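Local coordinates for uncharacterized protein (Staphylococcus aureus subsp. aureus, PDB 4H0A) that is of unknown function but belongs to the CAP (cysteine-rich secretory protein) family, joining a CAP domain to a CAP-associated N-terminal region, at residues A[63-67]-A[194-200]; A[158-162]-A[290-296]; A[205-210]-A[315-319]; A[33-37]-A[148-153]. All coordinates share one frame. Where two conformers were deposited one is given. Numbering follows the deposited sequence.

Contact 1: residues A[63-67]-A[194-200]; sequences YPFRD and HNKRPVE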
loop_
_atom_site.group_PDB
_atom_site.type_symbol
_atom_site.label_atom_id
_atom_site.label_comp_id
_atom_site.label_asym_id
_atom_site.label_seq_id
_atom_site.Cartn_x
_atom_site.Cartn_y
_atom_site.Cartn_z
ATOM N N TYR A 63 9.984 -11.295 5.636
ATOM C CA TYR A 63 9.071 -12.370 5.262
ATOM C C TYR A 63 8.983 -12.572 3.754
ATOM O O TYR A 63 9.074 -11.610 2.989
ATOM C CB TYR A 63 7.656 -12.067 5.796
ATOM C CG TYR A 63 7.156 -10.681 5.452
ATOM C CD1 TYR A 63 7.497 -9.584 6.233
ATOM C CD2 TYR A 63 6.333 -10.466 4.350
ATOM C CE1 TYR A 63 7.053 -8.302 5.916
ATOM C CE2 TYR A 63 5.865 -9.192 4.036
ATOM C CZ TYR A 63 6.231 -8.108 4.818
ATOM O OH TYR A 63 5.776 -6.847 4.488
ATOM N N PRO A 64 8.716 -13.810 3.319
ATOM C CA PRO A 64 8.548 -14.042 1.883
ATOM C C PRO A 64 7.147 -13.677 1.411
ATOM O O PRO A 64 6.191 -13.704 2.183
ATOM C CB PRO A 64 8.759 -15.554 1.754
ATOM C CG PRO A 64 8.254 -16.105 3.054
ATOM C CD PRO A 64 8.554 -15.066 4.097
ATOM N N PHE A 65 7.010 -13.411 0.120
ATOM C CA PHE A 65 5.693 -13.312 -0.497
ATOM C C PHE A 65 5.777 -14.020 -1.871
ATOM O O PHE A 65 6.836 -14.566 -2.202
ATOM C CB PHE A 65 5.138 -11.895 -0.517
ATOM C CG PHE A 65 5.839 -10.868 -1.351
ATOM C CD1 PHE A 65 6.861 -10.106 -0.814
ATOM C CD2 PHE A 65 5.330 -10.497 -2.591
ATOM C CE1 PHE A 65 7.430 -9.069 -1.545
ATOM C CE2 PHE A 65 5.901 -9.457 -3.316
ATOM C CZ PHE A 65 6.931 -8.732 -2.777
ATOM N N ARG A 66 4.641 -14.180 -2.566
ATOM C CA ARG A 66 4.585 -14.945 -3.831
ATOM C C ARG A 66 5.606 -14.481 -4.883
ATOM O O ARG A 66 6.034 -13.338 -4.886
ATOM C CB ARG A 66 3.171 -14.909 -4.469
ATOM C CG ARG A 66 2.554 -13.510 -4.543
ATOM C CD ARG A 66 1.637 -13.277 -5.726
ATOM N NE ARG A 66 0.378 -14.017 -5.622
ATOM C CZ ARG A 66 -0.760 -13.695 -6.242
ATOM N NH1 ARG A 66 -0.825 -12.616 -7.020
ATOM N NH2 ARG A 66 -1.846 -14.441 -6.078
ATOM N N ASP A 67 5.954 -15.398 -5.782
ATOM C CA ASP A 67 6.865 -15.204 -6.913
ATOM C C ASP A 67 8.323 -14.945 -6.482
ATOM O O ASP A 67 9.081 -14.345 -7.241
ATOM C CB ASP A 67 6.370 -14.081 -7.849
ATOM C CG ASP A 67 4.890 -14.173 -8.144
ATOM O OD1 ASP A 67 4.407 -15.293 -8.418
ATOM O OD2 ASP A 67 4.204 -13.138 -8.046
ATOM N N HIS A 194 0.693 -16.305 -11.273
ATOM C CA HIS A 194 1.337 -16.296 -9.956
ATOM C C HIS A 194 1.330 -17.668 -9.304
ATOM O O HIS A 194 0.376 -18.433 -9.465
ATOM C CB HIS A 194 0.635 -15.288 -9.037
ATOM C CG HIS A 194 0.576 -13.912 -9.621
ATOM N ND1 HIS A 194 1.610 -13.010 -9.453
ATOM C CD2 HIS A 194 -0.376 -13.342 -10.397
ATOM C CE1 HIS A 194 1.254 -11.921 -10.112
ATOM N NE2 HIS A 194 0.061 -12.072 -10.691
ATOM N N ASN A 195 2.397 -17.967 -8.546
ATOM C CA ASN A 195 2.510 -19.234 -7.822
ATOM C C ASN A 195 1.775 -19.101 -6.474
ATOM O O ASN A 195 1.308 -18.009 -6.125
ATOM C CB ASN A 195 3.992 -19.657 -7.644
ATOM C CG ASN A 195 4.842 -18.808 -6.713
ATOM O OD1 ASN A 195 4.498 -17.676 -6.353
ATOM N ND2 ASN A 195 6.008 -19.319 -6.340
ATOM N N LYS A 196 1.675 -20.210 -5.729
ATOM C CA LYS A 196 1.019 -20.265 -4.417
ATOM C C LYS A 196 1.594 -19.217 -3.451
ATOM O O LYS A 196 2.806 -18.977 -3.458
ATOM C CB LYS A 196 1.197 -21.679 -3.818
ATOM C CG LYS A 196 0.656 -21.881 -2.404
ATOM C CD LYS A 196 0.604 -23.369 -2.041
ATOM C CE LYS A 196 0.416 -23.629 -0.562
ATOM N NZ LYS A 196 -0.948 -23.267 -0.093
ATOM N N ARG A 197 0.728 -18.588 -2.629
ATOM C CA ARG A 197 1.202 -17.638 -1.624
ATOM C C ARG A 197 1.900 -18.413 -0.506
ATOM O O ARG A 197 1.332 -19.394 -0.020
ATOM C CB ARG A 197 0.043 -16.812 -1.015
ATOM C CG ARG A 197 -0.647 -15.876 -1.988
ATOM C CD ARG A 197 -1.678 -15.005 -1.285
ATOM N NE ARG A 197 -2.201 -13.955 -2.166
ATOM C CZ ARG A 197 -3.143 -14.121 -3.095
ATOM N NH1 ARG A 197 -3.702 -15.315 -3.285
ATOM N NH2 ARG A 197 -3.536 -13.095 -3.842
ATOM N N PRO A 198 3.091 -18.013 -0.036
ATOM C CA PRO A 198 3.658 -18.722 1.124
ATOM C C PRO A 198 2.790 -18.478 2.366
ATOM O O PRO A 198 2.057 -17.479 2.424
ATOM C CB PRO A 198 5.058 -18.115 1.270
ATOM C CG PRO A 198 4.971 -16.786 0.638
ATOM C CD PRO A 198 3.929 -16.867 -0.443
ATOM N N VAL A 199 2.860 -19.397 3.347
ATOM C CA VAL A 199 2.094 -19.313 4.601
ATOM C C VAL A 199 2.323 -17.960 5.335
ATOM O O VAL A 199 1.416 -17.487 6.023
ATOM C CB VAL A 199 2.421 -20.529 5.534
ATOM C CG1 VAL A 199 3.860 -20.477 6.063
ATOM C CG2 VAL A 199 1.427 -20.627 6.690
ATOM N N GLU A 200 3.513 -17.343 5.189
ATOM C CA GLU A 200 3.827 -16.071 5.850
ATOM C C GLU A 200 3.151 -14.879 5.237
ATOM O O GLU A 200 3.099 -13.839 5.895
ATOM C CB GLU A 200 5.340 -15.771 5.813
ATOM C CG GLU A 200 6.219 -16.746 6.573
ATOM C CD GLU A 200 6.696 -17.957 5.791
ATOM O OE1 GLU A 200 6.106 -18.251 4.724
ATOM O OE2 GLU A 200 7.638 -18.634 6.264
#

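Contact 2: residues A[158-162]-A[290-296]; sequences YSDQQ and MNSDIHR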
loop_
_atom_site.group_PDB
_atom_site.type_symbol
_atom_site.label_atom_id
_atom_site.label_comp_id
_atom_site.label_asym_id
_atom_site.label_seq_id
_atom_site.Cartn_x
_atom_site.Cartn_y
_atom_site.Cartn_z
ATOM N N TYR A 158 1.935 8.690 -4.315
ATOM C CA TYR A 158 0.591 8.627 -3.746
ATOM C C TYR A 158 0.193 9.963 -3.179
ATOM O O TYR A 158 0.894 10.474 -2.311
ATOM C CB TYR A 158 0.534 7.564 -2.650
ATOM C CG TYR A 158 0.835 6.181 -3.175
ATOM C CD1 TYR A 158 -0.116 5.462 -3.884
ATOM C CD2 TYR A 158 2.088 5.601 -2.994
ATOM C CE1 TYR A 158 0.155 4.185 -4.374
ATOM C CE2 TYR A 158 2.376 4.331 -3.487
ATOM C CZ TYR A 158 1.401 3.616 -4.162
ATOM O OH TYR A 158 1.694 2.357 -4.626
ATOM N N SER A 159 -0.922 10.529 -3.656
ATOM C CA SER A 159 -1.418 11.822 -3.172
ATOM C C SER A 159 -2.801 11.694 -2.629
ATOM O O SER A 159 -3.543 10.779 -2.989
ATOM C CB SER A 159 -1.433 12.878 -4.272
ATOM O OG SER A 159 -0.164 13.036 -4.881
ATOM N N ASP A 160 -3.169 12.669 -1.809
ATOM C CA ASP A 160 -4.472 12.730 -1.182
ATOM C C ASP A 160 -5.445 13.425 -2.139
ATOM O O ASP A 160 -5.108 14.464 -2.701
ATOM C CB ASP A 160 -4.330 13.499 0.136
ATOM C CG ASP A 160 -5.448 13.300 1.135
ATOM O OD1 ASP A 160 -5.820 12.140 1.381
ATOM O OD2 ASP A 160 -5.930 14.309 1.695
ATOM N N GLN A 161 -6.643 12.867 -2.326
ATOM C CA GLN A 161 -7.642 13.466 -3.216
ATOM C C GLN A 161 -8.213 14.761 -2.585
ATOM O O GLN A 161 -8.652 15.645 -3.313
ATOM C CB GLN A 161 -8.767 12.453 -3.518
ATOM C CG GLN A 161 -9.382 12.581 -4.906
ATOM C CD GLN A 161 -10.307 11.417 -5.189
ATOM O OE1 GLN A 161 -11.219 11.121 -4.405
ATOM N NE2 GLN A 161 -10.103 10.720 -6.305
ATOM N N GLN A 162 -8.177 14.871 -1.235
ATOM C CA GLN A 162 -8.675 16.036 -0.499
ATOM C C GLN A 162 -7.602 17.111 -0.339
ATOM O O GLN A 162 -7.824 18.238 -0.766
ATOM C CB GLN A 162 -9.200 15.625 0.891
ATOM C CG GLN A 162 -10.674 15.238 0.888
ATOM C CD GLN A 162 -11.579 16.442 0.836
ATOM O OE1 GLN A 162 -12.233 16.712 -0.176
ATOM N NE2 GLN A 162 -11.621 17.201 1.921
HETATM N N MSE A 290 -8.078 5.488 0.425
HETATM C CA MSE A 290 -7.812 6.925 0.595
HETATM C C MSE A 290 -8.510 7.775 -0.494
HETATM O O MSE A 290 -8.763 8.953 -0.254
HETATM C CB MSE A 290 -6.291 7.218 0.550
HETATM C CG MSE A 290 -5.484 6.715 1.770
HETATM SE SE MSE A 290 -5.866 7.662 3.399
HETATM C CE MSE A 290 -5.405 9.465 2.897
ATOM N N ASN A 291 -8.815 7.192 -1.682
ATOM C CA ASN A 291 -9.457 7.927 -2.784
ATOM C C ASN A 291 -10.967 7.630 -2.889
ATOM O O ASN A 291 -11.598 7.977 -3.887
ATOM C CB ASN A 291 -8.725 7.645 -4.091
ATOM C CG ASN A 291 -7.401 8.366 -4.128
ATOM O OD1 ASN A 291 -7.268 9.396 -4.771
ATOM N ND2 ASN A 291 -6.405 7.899 -3.386
ATOM N N SER A 292 -11.550 7.068 -1.816
ATOM C CA SER A 292 -12.979 6.837 -1.658
ATOM C C SER A 292 -13.374 7.571 -0.387
ATOM O O SER A 292 -12.898 7.194 0.681
ATOM C CB SER A 292 -13.274 5.343 -1.577
ATOM O OG SER A 292 -14.597 5.102 -1.126
ATOM N N ASP A 293 -14.164 8.661 -0.498
ATOM C CA ASP A 293 -14.548 9.503 0.646
ATOM C C ASP A 293 -15.051 8.696 1.846
ATOM O O ASP A 293 -14.624 8.948 2.977
ATOM C CB ASP A 293 -15.638 10.508 0.230
ATOM C CG ASP A 293 -16.090 11.416 1.362
ATOM O OD1 ASP A 293 -15.237 12.155 1.909
ATOM O OD2 ASP A 293 -17.289 11.363 1.724
ATOM N N ILE A 294 -15.935 7.719 1.597
ATOM C CA ILE A 294 -16.515 6.910 2.669
ATOM C C ILE A 294 -15.405 6.063 3.350
ATOM O O ILE A 294 -15.339 6.038 4.580
ATOM C CB ILE A 294 -17.679 6.027 2.134
ATOM C CG1 ILE A 294 -18.835 6.876 1.523
ATOM C CG2 ILE A 294 -18.211 5.100 3.220
ATOM C CD1 ILE A 294 -19.552 7.862 2.479
ATOM N N HIS A 295 -14.540 5.389 2.573
ATOM C CA HIS A 295 -13.447 4.593 3.154
ATOM C C HIS A 295 -12.378 5.509 3.794
ATOM O O HIS A 295 -11.884 5.182 4.872
ATOM C CB HIS A 295 -12.814 3.670 2.105
ATOM C CG HIS A 295 -13.747 2.620 1.578
ATOM N ND1 HIS A 295 -14.877 2.956 0.857
ATOM C CD2 HIS A 295 -13.662 1.271 1.652
ATOM C CE1 HIS A 295 -15.454 1.808 0.530
ATOM N NE2 HIS A 295 -14.752 0.768 0.981
ATOM N N ARG A 296 -12.043 6.647 3.138
ATOM C CA ARG A 296 -11.064 7.612 3.655
ATOM C C ARG A 296 -11.505 8.156 5.014
ATOM O O ARG A 296 -10.685 8.232 5.926
ATOM C CB ARG A 296 -10.890 8.780 2.669
ATOM C CG ARG A 296 -9.718 9.725 2.989
ATOM C CD ARG A 296 -10.097 11.203 2.932
ATOM N NE ARG A 296 -10.982 11.527 1.809
ATOM C CZ ARG A 296 -10.604 11.687 0.542
ATOM N NH1 ARG A 296 -9.325 11.561 0.199
ATOM N NH2 ARG A 296 -11.501 11.977 -0.392
#

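Contact 3: residues A[205-210]-A[315-319]; sequences QLISLY and YYSLI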
loop_
_atom_site.group_PDB
_atom_site.type_symbol
_atom_site.label_atom_id
_atom_site.label_comp_id
_atom_site.label_asym_id
_atom_site.label_seq_id
_atom_site.Cartn_x
_atom_site.Cartn_y
_atom_site.Cartn_z
ATOM N N GLN A 205 0.740 -9.418 5.493
ATOM C CA GLN A 205 0.004 -8.371 4.773
ATOM C C GLN A 205 -0.942 -7.691 5.750
ATOM O O GLN A 205 -1.148 -6.491 5.652
ATOM C CB GLN A 205 -0.781 -8.923 3.565
ATOM C CG GLN A 205 0.063 -9.493 2.421
ATOM C CD GLN A 205 1.102 -8.543 1.890
ATOM O OE1 GLN A 205 2.307 -8.784 2.001
ATOM N NE2 GLN A 205 0.662 -7.461 1.278
ATOM N N LEU A 206 -1.518 -8.468 6.699
ATOM C CA LEU A 206 -2.413 -7.900 7.710
ATOM C C LEU A 206 -1.627 -6.934 8.613
ATOM O O LEU A 206 -2.127 -5.852 8.920
ATOM C CB LEU A 206 -3.075 -9.012 8.558
ATOM C CG LEU A 206 -3.932 -8.545 9.746
ATOM C CD1 LEU A 206 -5.058 -7.602 9.277
ATOM C CD2 LEU A 206 -4.507 -9.732 10.494
ATOM N N ILE A 207 -0.393 -7.312 9.026
ATOM C CA ILE A 207 0.438 -6.434 9.862
ATOM C C ILE A 207 0.790 -5.169 9.069
ATOM O O ILE A 207 0.746 -4.081 9.630
ATOM C CB ILE A 207 1.710 -7.157 10.401
ATOM C CG1 ILE A 207 1.300 -8.253 11.408
ATOM C CG2 ILE A 207 2.665 -6.146 11.090
ATOM C CD1 ILE A 207 2.306 -9.374 11.531
ATOM N N SER A 208 1.141 -5.304 7.785
ATOM C CA SER A 208 1.427 -4.124 6.944
ATOM C C SER A 208 0.185 -3.240 6.784
ATOM O O SER A 208 0.314 -2.017 6.783
ATOM C CB SER A 208 1.908 -4.553 5.566
ATOM O OG SER A 208 3.172 -5.176 5.681
ATOM N N LEU A 209 -1.016 -3.858 6.667
ATOM C CA LEU A 209 -2.279 -3.118 6.573
ATOM C C LEU A 209 -2.445 -2.239 7.824
ATOM O O LEU A 209 -2.755 -1.066 7.698
ATOM C CB LEU A 209 -3.477 -4.080 6.415
ATOM C CG LEU A 209 -4.884 -3.436 6.422
ATOM C CD1 LEU A 209 -5.092 -2.590 5.181
ATOM C CD2 LEU A 209 -5.959 -4.500 6.525
ATOM N N TYR A 210 -2.204 -2.798 9.019
ATOM C CA TYR A 210 -2.286 -2.030 10.268
ATOM C C TYR A 210 -1.269 -0.905 10.294
ATOM O O TYR A 210 -1.594 0.227 10.661
ATOM C CB TYR A 210 -2.017 -2.933 11.499
ATOM C CG TYR A 210 -3.015 -4.039 11.778
ATOM C CD1 TYR A 210 -4.387 -3.827 11.640
ATOM C CD2 TYR A 210 -2.599 -5.249 12.330
ATOM C CE1 TYR A 210 -5.313 -4.812 11.980
ATOM C CE2 TYR A 210 -3.519 -6.228 12.709
ATOM C CZ TYR A 210 -4.877 -6.004 12.535
ATOM O OH TYR A 210 -5.800 -6.981 12.844
ATOM N N TYR A 315 -8.799 -10.908 -0.673
ATOM C CA TYR A 315 -9.547 -9.959 0.150
ATOM C C TYR A 315 -8.765 -9.324 1.308
ATOM O O TYR A 315 -7.934 -9.968 1.942
ATOM C CB TYR A 315 -10.779 -10.636 0.745
ATOM C CG TYR A 315 -11.916 -10.861 -0.227
ATOM C CD1 TYR A 315 -12.979 -9.966 -0.305
ATOM C CD2 TYR A 315 -11.987 -12.019 -0.992
ATOM C CE1 TYR A 315 -14.058 -10.191 -1.160
ATOM C CE2 TYR A 315 -13.062 -12.258 -1.849
ATOM C CZ TYR A 315 -14.101 -11.344 -1.926
ATOM O OH TYR A 315 -15.168 -11.543 -2.779
ATOM N N TYR A 316 -9.124 -8.067 1.617
ATOM C CA TYR A 316 -8.608 -7.273 2.724
ATOM C C TYR A 316 -9.786 -6.699 3.481
ATOM O O TYR A 316 -10.606 -6.048 2.861
ATOM C CB TYR A 316 -7.727 -6.132 2.200
ATOM C CG TYR A 316 -6.330 -6.539 1.788
ATOM C CD1 TYR A 316 -6.082 -7.073 0.527
ATOM C CD2 TYR A 316 -5.239 -6.260 2.599
ATOM C CE1 TYR A 316 -4.786 -7.376 0.113
ATOM C CE2 TYR A 316 -3.940 -6.557 2.197
ATOM C CZ TYR A 316 -3.716 -7.112 0.951
ATOM O OH TYR A 316 -2.421 -7.385 0.579
ATOM N N SER A 317 -9.884 -6.922 4.792
ATOM C CA SER A 317 -10.975 -6.377 5.612
ATOM C C SER A 317 -10.395 -5.691 6.835
ATOM O O SER A 317 -9.507 -6.261 7.459
ATOM C CB SER A 317 -11.924 -7.489 6.039
ATOM O OG SER A 317 -12.826 -7.043 7.038
ATOM N N LEU A 318 -10.886 -4.483 7.184
ATOM C CA LEU A 318 -10.418 -3.755 8.366
ATOM C C LEU A 318 -11.607 -3.142 9.080
ATOM O O LEU A 318 -12.275 -2.270 8.524
ATOM C CB LEU A 318 -9.397 -2.670 7.975
ATOM C CG LEU A 318 -8.606 -2.012 9.122
ATOM C CD1 LEU A 318 -7.786 -3.052 9.922
ATOM C CD2 LEU A 318 -7.673 -0.942 8.586
ATOM N N ILE A 319 -11.886 -3.619 10.303
ATOM C CA ILE A 319 -12.987 -3.131 11.134
ATOM C C ILE A 319 -12.428 -2.069 12.063
ATOM O O ILE A 319 -11.360 -2.275 12.630
ATOM C CB ILE A 319 -13.648 -4.294 11.916
ATOM C CG1 ILE A 319 -14.247 -5.324 10.932
ATOM C CG2 ILE A 319 -14.726 -3.763 12.882
ATOM C CD1 ILE A 319 -14.702 -6.588 11.545
#

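Contact 4: residues A[33-37]-A[148-153]; sequences ENPKP and IKYGDI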
loop_
_atom_site.group_PDB
_atom_site.type_symbol
_atom_site.label_atom_id
_atom_site.label_comp_id
_atom_site.label_asym_id
_atom_site.label_seq_id
_atom_site.Cartn_x
_atom_site.Cartn_y
_atom_site.Cartn_z
ATOM N N GLU A 33 13.045 13.520 -20.518
ATOM C CA GLU A 33 13.060 12.492 -19.475
ATOM C C GLU A 33 13.521 13.085 -18.156
ATOM O O GLU A 33 14.023 14.210 -18.115
ATOM C CB GLU A 33 13.965 11.307 -19.893
ATOM C CG GLU A 33 15.473 11.504 -19.766
ATOM C CD GLU A 33 16.084 12.687 -20.490
ATOM O OE1 GLU A 33 16.147 12.653 -21.740
ATOM O OE2 GLU A 33 16.564 13.617 -19.803
ATOM N N ASN A 34 13.338 12.317 -17.080
ATOM C CA ASN A 34 13.762 12.693 -15.734
ATOM C C ASN A 34 14.996 11.876 -15.389
ATOM O O ASN A 34 15.018 10.667 -15.657
ATOM C CB ASN A 34 12.648 12.451 -14.716
ATOM C CG ASN A 34 11.305 12.938 -15.193
ATOM O OD1 ASN A 34 11.114 14.139 -15.452
ATOM N ND2 ASN A 34 10.364 12.025 -15.409
ATOM N N PRO A 35 16.055 12.494 -14.833
ATOM C CA PRO A 35 17.244 11.703 -14.482
ATOM C C PRO A 35 16.985 10.813 -13.271
ATOM O O PRO A 35 15.993 11.000 -12.561
ATOM C CB PRO A 35 18.295 12.770 -14.175
ATOM C CG PRO A 35 17.506 13.933 -13.685
ATOM C CD PRO A 35 16.212 13.913 -14.449
ATOM N N LYS A 36 17.890 9.866 -13.023
ATOM C CA LYS A 36 17.779 8.981 -11.865
ATOM C C LYS A 36 17.905 9.813 -10.578
ATOM O O LYS A 36 18.485 10.901 -10.610
ATOM C CB LYS A 36 18.838 7.858 -11.906
ATOM C CG LYS A 36 20.289 8.302 -11.673
ATOM C CD LYS A 36 21.268 7.159 -11.928
ATOM C CE LYS A 36 22.695 7.537 -11.617
ATOM N NZ LYS A 36 23.599 6.357 -11.643
ATOM N N PRO A 37 17.361 9.356 -9.436
ATOM C CA PRO A 37 17.514 10.155 -8.207
ATOM C C PRO A 37 18.978 10.165 -7.768
ATOM O O PRO A 37 19.681 9.183 -7.988
ATOM C CB PRO A 37 16.584 9.464 -7.199
ATOM C CG PRO A 37 15.911 8.356 -7.949
ATOM C CD PRO A 37 16.673 8.080 -9.179
ATOM N N ILE A 148 5.927 7.708 -12.483
ATOM C CA ILE A 148 6.966 8.561 -13.074
ATOM C C ILE A 148 8.192 7.728 -13.352
ATOM O O ILE A 148 8.590 6.961 -12.485
ATOM C CB ILE A 148 7.319 9.759 -12.141
ATOM C CG1 ILE A 148 6.048 10.517 -11.680
ATOM C CG2 ILE A 148 8.297 10.717 -12.844
ATOM C CD1 ILE A 148 6.271 11.589 -10.624
ATOM N N LYS A 149 8.822 7.903 -14.530
ATOM C CA LYS A 149 10.049 7.181 -14.840
ATOM C C LYS A 149 11.226 8.080 -14.474
ATOM O O LYS A 149 11.307 9.199 -14.968
ATOM C CB LYS A 149 10.092 6.772 -16.321
ATOM C CG LYS A 149 11.216 5.794 -16.647
ATOM C CD LYS A 149 11.134 5.283 -18.083
ATOM C CE LYS A 149 12.289 4.374 -18.433
ATOM N NZ LYS A 149 12.122 3.748 -19.770
ATOM N N TYR A 150 12.098 7.615 -13.567
ATOM C CA TYR A 150 13.313 8.317 -13.144
ATOM C C TYR A 150 14.484 7.467 -13.566
ATOM O O TYR A 150 14.731 6.424 -12.956
ATOM C CB TYR A 150 13.327 8.538 -11.623
ATOM C CG TYR A 150 12.328 9.568 -11.150
ATOM C CD1 TYR A 150 12.468 10.910 -11.483
ATOM C CD2 TYR A 150 11.265 9.209 -10.332
ATOM C CE1 TYR A 150 11.551 11.863 -11.053
ATOM C CE2 TYR A 150 10.356 10.158 -9.872
ATOM C CZ TYR A 150 10.510 11.487 -10.223
ATOM O OH TYR A 150 9.612 12.428 -9.780
ATOM N N GLY A 151 15.168 7.869 -14.630
ATOM C CA GLY A 151 16.259 7.073 -15.171
ATOM C C GLY A 151 15.699 5.758 -15.677
ATOM O O GLY A 151 14.740 5.773 -16.452
ATOM N N ASP A 152 16.234 4.625 -15.182
ATOM C CA ASP A 152 15.780 3.273 -15.556
ATOM C C ASP A 152 14.769 2.692 -14.543
ATOM O O ASP A 152 14.345 1.548 -14.715
ATOM C CB ASP A 152 16.981 2.308 -15.676
ATOM N N ILE A 153 14.377 3.454 -13.494
ATOM C CA ILE A 153 13.420 2.948 -12.499
ATOM C C ILE A 153 12.163 3.808 -12.512
ATOM O O ILE A 153 12.095 4.812 -13.236
ATOM C CB ILE A 153 14.048 2.844 -11.079
ATOM C CG1 ILE A 153 14.514 4.215 -10.526
ATOM C CG2 ILE A 153 15.200 1.844 -11.105
ATOM C CD1 ILE A 153 14.704 4.211 -9.005
HETATM O O HOH W 1 12.242 9.699 -17.450
#

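Contact 1: residues A[63-67]-A[194-200]
This is a polar surface contact between a sheet edge and an extended linker: residues 63-67, which lie on the edge strand 61-65 of the CAP-associated N-terminal region and its continuation, meet residues 194-200, the irregular chain that leads into helix 201-219. The two run nearly antiparallel, their end-to-end directions 168° apart, but what joins them is side-chain chemistry rather than strand pairing. Most of it gathers at D67. D67 N donates to N195 OD1 at 2.8 Å. H194 ND1 donates to D67 OD2 at 3.0 Å, a His-carboxylate hydrogen bond. A weak bond of 3.3 Å runs from N195 N to D67 OD1, so one carboxylate takes both the imidazole and the backbone that follows it. R66 is the residue most covered, 134 Å² of it. The R66 guanidinium lies flat on the H194 ring, centres 4.2 Å apart and planes at 16°, while its other face meets R197, R66 NH2 to R197 NH2 3.1 Å. These like charges lie close together, and R197 has a salt bridge to D314. Further along, the rings of P64 and P198 touch, CG to CG at 4.1 Å, and P64 CG rests 3.5 Å from E200 OE1. Behind the strand, Y63 packs on N204, Q205 and S208 of helix 201-219, the F65 ring meets that of Y69 in the adjacent strand 69-76, and Q201 accepts a hydrogen bond from R66 N.

Contact 2: residues A[158-162]-A[290-296]
Charge and van der Waals packing make this buried contact between the loop that follows strand 153-159 and the turn that joins helices 282-290 and 293-299. The electrostatic part is loose: D160 OD1 and R296 NH1 form a long salt bridge of 3.7 Å, while D160 OD2 is taken by S163 and K220. Packing does more. The selenomethionine M290 brings its CE to 3.1 Å from D160 OD1, and Q162 lays its aliphatic part over one face of the R296 guanidinium, Q162 CG to R296 CZ 3.6 Å. Q161 reaches toward N291, whose own amide is held by H287 and T144. Internal to 290-296, S292 occupies the N-cap position of helix 293-299, and S292 OG shares a hydrogen bond of 2.9 Å with H295 ND1. The contact thus joins the CAP-associated N-terminal region to the CAP family region, with helix 139-144 touching Q161 and N291 through E140, and L167 of strand 166-172 packing against D160 and M290.

Contact 3: residues A[205-210]-A[315-319]
L209 is the main bump on this face of helix 205-210, and it projects into the hollow between Y316 and L318, two residues whose side chains flank S317 along strand 315-319. L209 CD2 lies 4.4 Å from Y316 CD2, at the edge of that ring, 4.1 Å from S317 O and 4.1 Å from L318 CD1. One residue on, Y210 presents its own ring edge to L318, Y210 CE1 to L318 CD1 at 3.7 Å, so the L318 CD1 methyl touches both L209 and Y210. The segment axes cross at -46° and approach to 10.1 Å. A helix laid on a sheet in this way fits the alpha-beta-alpha sandwich of CAP domains: helix 229-242 packs against Y315 and I319, and helix 282-290 touches L209 and Y316 through L285. At the N-terminal end of the helical segment the Y316 ring extends beyond L209 until Y316 OH accepts a hydrogen bond from Q205 NE2 at 3.2 Å. The hydroxyl of Y210 is bonded to G309 N of the neighbouring strand 306-312.

Contact 4: residues A[33-37]-A[148-153]
E33 keeps clear of the other segment, and the contact begins at N34, the most deeply engaged residue of 33-37. N34 ND2 donates to K149 O at 3.0 Å, and N34 O accepts from G151 N, also at 3.0 Å. A water adds a third link, accepting from N34 N at 2.9 Å and donating to K149 O at 2.7 Å. The other end of the N34 side chain is held too, since OD1 accepts from S119 N. N34 CB lies 3.6 Å from Y150 CD1, and N34 ND2 is 3.5 Å from I148 CG2. P35 then turns its ring outward, but P35 O comes to 3.7 Å from Y150 CD1 at the ring edge. K36 passes over the type II' turn from Y150 to I153, K36 CA 4.0 Å from Y150 C; G151 has a positive phi, and a CB there would run into K36 CB. P37 finishes the segment against apolar side chains, P37 CD 4.2 Å from Y150 CB and 4.3 Å from I153 CD1, with F171 of strand 166-172 beneath all three residues. The chemistry therefore fixes an irregular segment to the hairpin of strands 145-150 and 153-159 through backbone groups at N34 and G151 together with the N34 amide at one end, and through apolar side chains at P37 at the other.

Contacts 1, 2 and 4 all reach the seven-stranded antiparallel sheet. Contacts 1 and 4 lie on its outermost strands, 61-65 and 145-150, their centres about 30 Å apart, and contact 2 uses strand 153-159 beside the latter. Contact 3 belongs to the CAP side, helix 201-219 against strand 315-322; its centre is about 16 Å from that of contact 1, and the two touch where Y63 meets S208 and Q205. Along the chain contact 4 closes before contacts 2 and 3 open, whereas the segments of contacts 1 and 2 alternate. Contacts 1 and 2, with centres about 29 Å apart on opposite sides of the chain's centre, thus connect the N-terminal sheet to later parts of the chain at two separate places.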